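Beta-agarase AgaA (Microbulbifer thermotolerans, PDB 3WZ1) hydrolyses the beta-1,4-galactosidic linkages of agarose as an endo-acting GH16 enzyme, releasing mainly neoagarotetraose, here seen as its catalytic domain. Local coordinates at residues V191-R194 with H198-Y201. Residues are numbered along the deposited sequence; the frame is centred on the assembly and turned at random.
Sequences VYWR and HLEY
Strands 187-195 and 198-203 form a tight beta hairpin, and 191-194 meets 198-201 near its turn, where the guanidinium of Arg194 lies flat on the imidazole of His198. The two planes are 3° apart, with CZ of Arg194 3.3 Å from CG of His198; the bend at chi3 (77°) folds the arginine back over the ring. The backbones of the same two residues are also joined, Arg194 N to His198 O at 3.1 Å. In its own ring plane, His198 NE2 donates to Glu200 OE2 (2.8 Å), on the anti side but 30° out of the carboxylate plane, while ND1 is bonded to Ser212 OG. A water accepts from Arg194 NH1 and donates to Glu200 OE2, closing a small polar network. With an alanine in place of His198, the guanidinium is likely to lose the surface it stacks on and Glu200 OE2 one of its donors. Next along, Tyr192 N donates to Glu200 O at 2.8 Å and Glu200 N returns a bond to Tyr192 O; Glu200 OE1, also bonded to Tyr202 OH, sits at the edge of the Tyr192 ring. On the other face, Leu199 CD2 meets Trp193 CD1 at 3.8 Å, and Val191 CG2 presses on Tyr201 CD2 at 3.2 Å. Val191 packs on Val132, and Trp193 and Leu199 on Ile130, of strand 128-135, making this an antiparallel hairpin within one layer of the GH16 beta-jelly roll.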
ATOM      1  N   VAL A 191       1.937   8.978   3.312  1.00  9.18           N
ATOM      2  CA  VAL A 191       2.519   9.052   4.652  1.00  9.65           C
ATOM      3  C   VAL A 191       3.817   9.844   4.596  1.00  9.36           C
ATOM      4  O   VAL A 191       4.638   9.659   3.684  1.00  9.09           O
ATOM      5  CB  VAL A 191       2.766   7.652   5.262  1.00 10.45           C
ATOM      6  CG1 VAL A 191       3.532   7.722   6.588  1.00 11.38           C
ATOM      7  CG2 VAL A 191       1.452   6.943   5.497  1.00 11.02           C
ATOM      8  N   TYR A 192       3.987  10.737   5.577  1.00  9.04           N
ATOM      9  CA  TYR A 192       5.296  11.289   5.850  1.00  9.12           C
ATOM     10  C   TYR A 192       5.934  10.422   6.906  1.00  8.87           C
ATOM     11  O   TYR A 192       5.525  10.446   8.076  1.00  8.88           O
ATOM     12  CB  TYR A 192       5.243  12.739   6.315  1.00  9.46           C
ATOM     13  CG  TYR A 192       6.612  13.408   6.458  1.00  9.63           C
ATOM     14  CD1 TYR A 192       7.736  12.936   5.780  1.00  9.88           C
ATOM     15  CD2 TYR A 192       6.763  14.548   7.243  1.00 10.43           C
ATOM     16  CE1 TYR A 192       8.966  13.555   5.900  1.00 10.51           C
ATOM     17  CE2 TYR A 192       7.977  15.183   7.341  1.00 10.56           C
ATOM     18  CZ  TYR A 192       9.076  14.681   6.679  1.00 10.74           C
ATOM     19  OH  TYR A 192      10.310  15.333   6.786  1.00 12.18           O
ATOM     20  N   TRP A 193       6.906   9.622   6.466  1.00  8.49           N
ATOM     21  CA  TRP A 193       7.746   8.850   7.358  1.00  8.81           C
ATOM     22  C   TRP A 193       8.906   9.774   7.708  1.00  8.29           C
ATOM     23  O   TRP A 193       9.917   9.830   7.004  1.00  8.58           O
ATOM     24  CB  TRP A 193       8.203   7.585   6.656  1.00  8.71           C
ATOM     25  CG  TRP A 193       9.165   6.694   7.381  1.00  8.94           C
ATOM     26  CD1 TRP A 193       9.419   6.642   8.718  1.00  9.27           C
ATOM     27  CD2 TRP A 193       9.968   5.681   6.775  1.00  9.14           C
ATOM     28  NE1 TRP A 193      10.352   5.662   8.986  1.00  9.15           N
ATOM     29  CE2 TRP A 193      10.724   5.069   7.800  1.00  9.43           C
ATOM     30  CE3 TRP A 193      10.136   5.239   5.448  1.00  9.06           C
ATOM     31  CZ2 TRP A 193      11.599   4.029   7.539  1.00  9.53           C
ATOM     32  CZ3 TRP A 193      11.030   4.237   5.191  1.00  9.17           C
ATOM     33  CH2 TRP A 193      11.747   3.627   6.236  1.00  9.53           C
ATOM     34  N   ARG A 194       8.724  10.539   8.783  1.00  8.85           N
ATOM     35  CA  ARG A 194       9.656  11.610   9.146  1.00  9.35           C
ATOM     36  C   ARG A 194      10.912  11.107   9.833  1.00  9.67           C
ATOM     37  O   ARG A 194      12.016  11.548   9.507  1.00  9.92           O
ATOM     38  CB  ARG A 194       8.977  12.647  10.034  1.00  9.81           C
ATOM     39  CG  ARG A 194       9.820  13.891  10.295  1.00 10.28           C
ATOM     40  CD  ARG A 194       9.103  14.781  11.297  1.00 10.97           C
ATOM     41  NE  ARG A 194       9.251  14.265  12.654  1.00 10.93           N
ATOM     42  CZ  ARG A 194       8.641  14.755  13.719  1.00 11.83           C
ATOM     43  NH1 ARG A 194       7.794  15.775  13.616  1.00 12.47           N
ATOM     44  NH2 ARG A 194       8.897  14.223  14.900  1.00 12.84           N
ATOM     45  N   HIS A 198       7.805   8.807  14.124  1.00 10.20           N
ATOM     46  CA  HIS A 198       6.823   9.789  13.704  1.00 10.26           C
ATOM     47  C   HIS A 198       6.340   9.568  12.285  1.00  9.97           C
ATOM     48  O   HIS A 198       7.105   9.702  11.331  1.00  9.90           O
ATOM     49  CB  HIS A 198       7.405  11.184  13.856  1.00 10.57           C
ATOM     50  CG  HIS A 198       6.400  12.271  13.668  1.00 11.06           C
ATOM     51  ND1 HIS A 198       5.698  12.819  14.719  1.00 11.71           N
ATOM     52  CD2 HIS A 198       5.984  12.921  12.557  1.00 11.69           C
ATOM     53  CE1 HIS A 198       4.887  13.752  14.263  1.00 11.95           C
ATOM     54  NE2 HIS A 198       5.041  13.837  12.955  1.00 11.56           N
ATOM     55  N   LEU A 199       5.068   9.213  12.184  1.00  9.85           N
ATOM     56  CA  LEU A 199       4.338   9.061  10.920  1.00  9.90           C
ATOM     57  C   LEU A 199       3.160  10.015  10.847  1.00  9.98           C
ATOM     58  O   LEU A 199       2.407  10.172  11.827  1.00 10.42           O
ATOM     59  CB  LEU A 199       3.775   7.644  10.835  1.00  9.89           C
ATOM     60  CG  LEU A 199       4.761   6.483  10.954  1.00 10.21           C
ATOM     61  CD1 LEU A 199       3.989   5.190  10.899  1.00 10.51           C
ATOM     62  CD2 LEU A 199       5.807   6.498   9.856  1.00 10.66           C
ATOM     63  N   GLU A 200       2.959  10.615   9.673  1.00  9.80           N
ATOM     64  CA  GLU A 200       1.774  11.431   9.402  1.00  9.77           C
ATOM     65  C   GLU A 200       1.027  10.887   8.203  1.00  9.69           C
ATOM     66  O   GLU A 200       1.629  10.678   7.148  1.00  9.78           O
ATOM     67  CB  GLU A 200       2.146  12.889   9.138  1.00 10.13           C
ATOM     68  CG  GLU A 200       2.826  13.578  10.316  1.00 10.31           C
ATOM     69  CD  GLU A 200       3.511  14.879   9.956  1.00 10.86           C
ATOM     70  OE1 GLU A 200       3.564  15.283   8.777  1.00 10.78           O
ATOM     71  OE2 GLU A 200       4.035  15.519  10.912  1.00 12.33           O
ATOM     72  N   TYR A 201      -0.280  10.678   8.352  1.00  9.51           N
ATOM     73  CA  TYR A 201      -1.118  10.172   7.256  1.00  9.42           C
ATOM     74  C   TYR A 201      -1.954  11.269   6.625  1.00  9.50           C
ATOM     75  O   TYR A 201      -2.626  12.035   7.344  1.00  9.92           O
ATOM     76  CB  TYR A 201      -2.051   9.070   7.748  1.00  9.27           C
ATOM     77  CG  TYR A 201      -1.316   7.809   8.181  1.00  9.26           C
ATOM     78  CD1 TYR A 201      -0.716   7.724   9.425  1.00  9.48           C
ATOM     79  CD2 TYR A 201      -1.210   6.708   7.331  1.00  9.30           C
ATOM     80  CE1 TYR A 201      -0.034   6.588   9.808  1.00  9.45           C
ATOM     81  CE2 TYR A 201      -0.533   5.555   7.723  1.00  9.27           C
ATOM     82  CZ  TYR A 201       0.056   5.497   8.959  1.00  9.47           C
ATOM     83  OH  TYR A 201       0.753   4.378   9.387  1.00  9.85           O
TER
HETATM   84  O   HOH W   1       6.371  16.926  11.307  1.00 18.43           O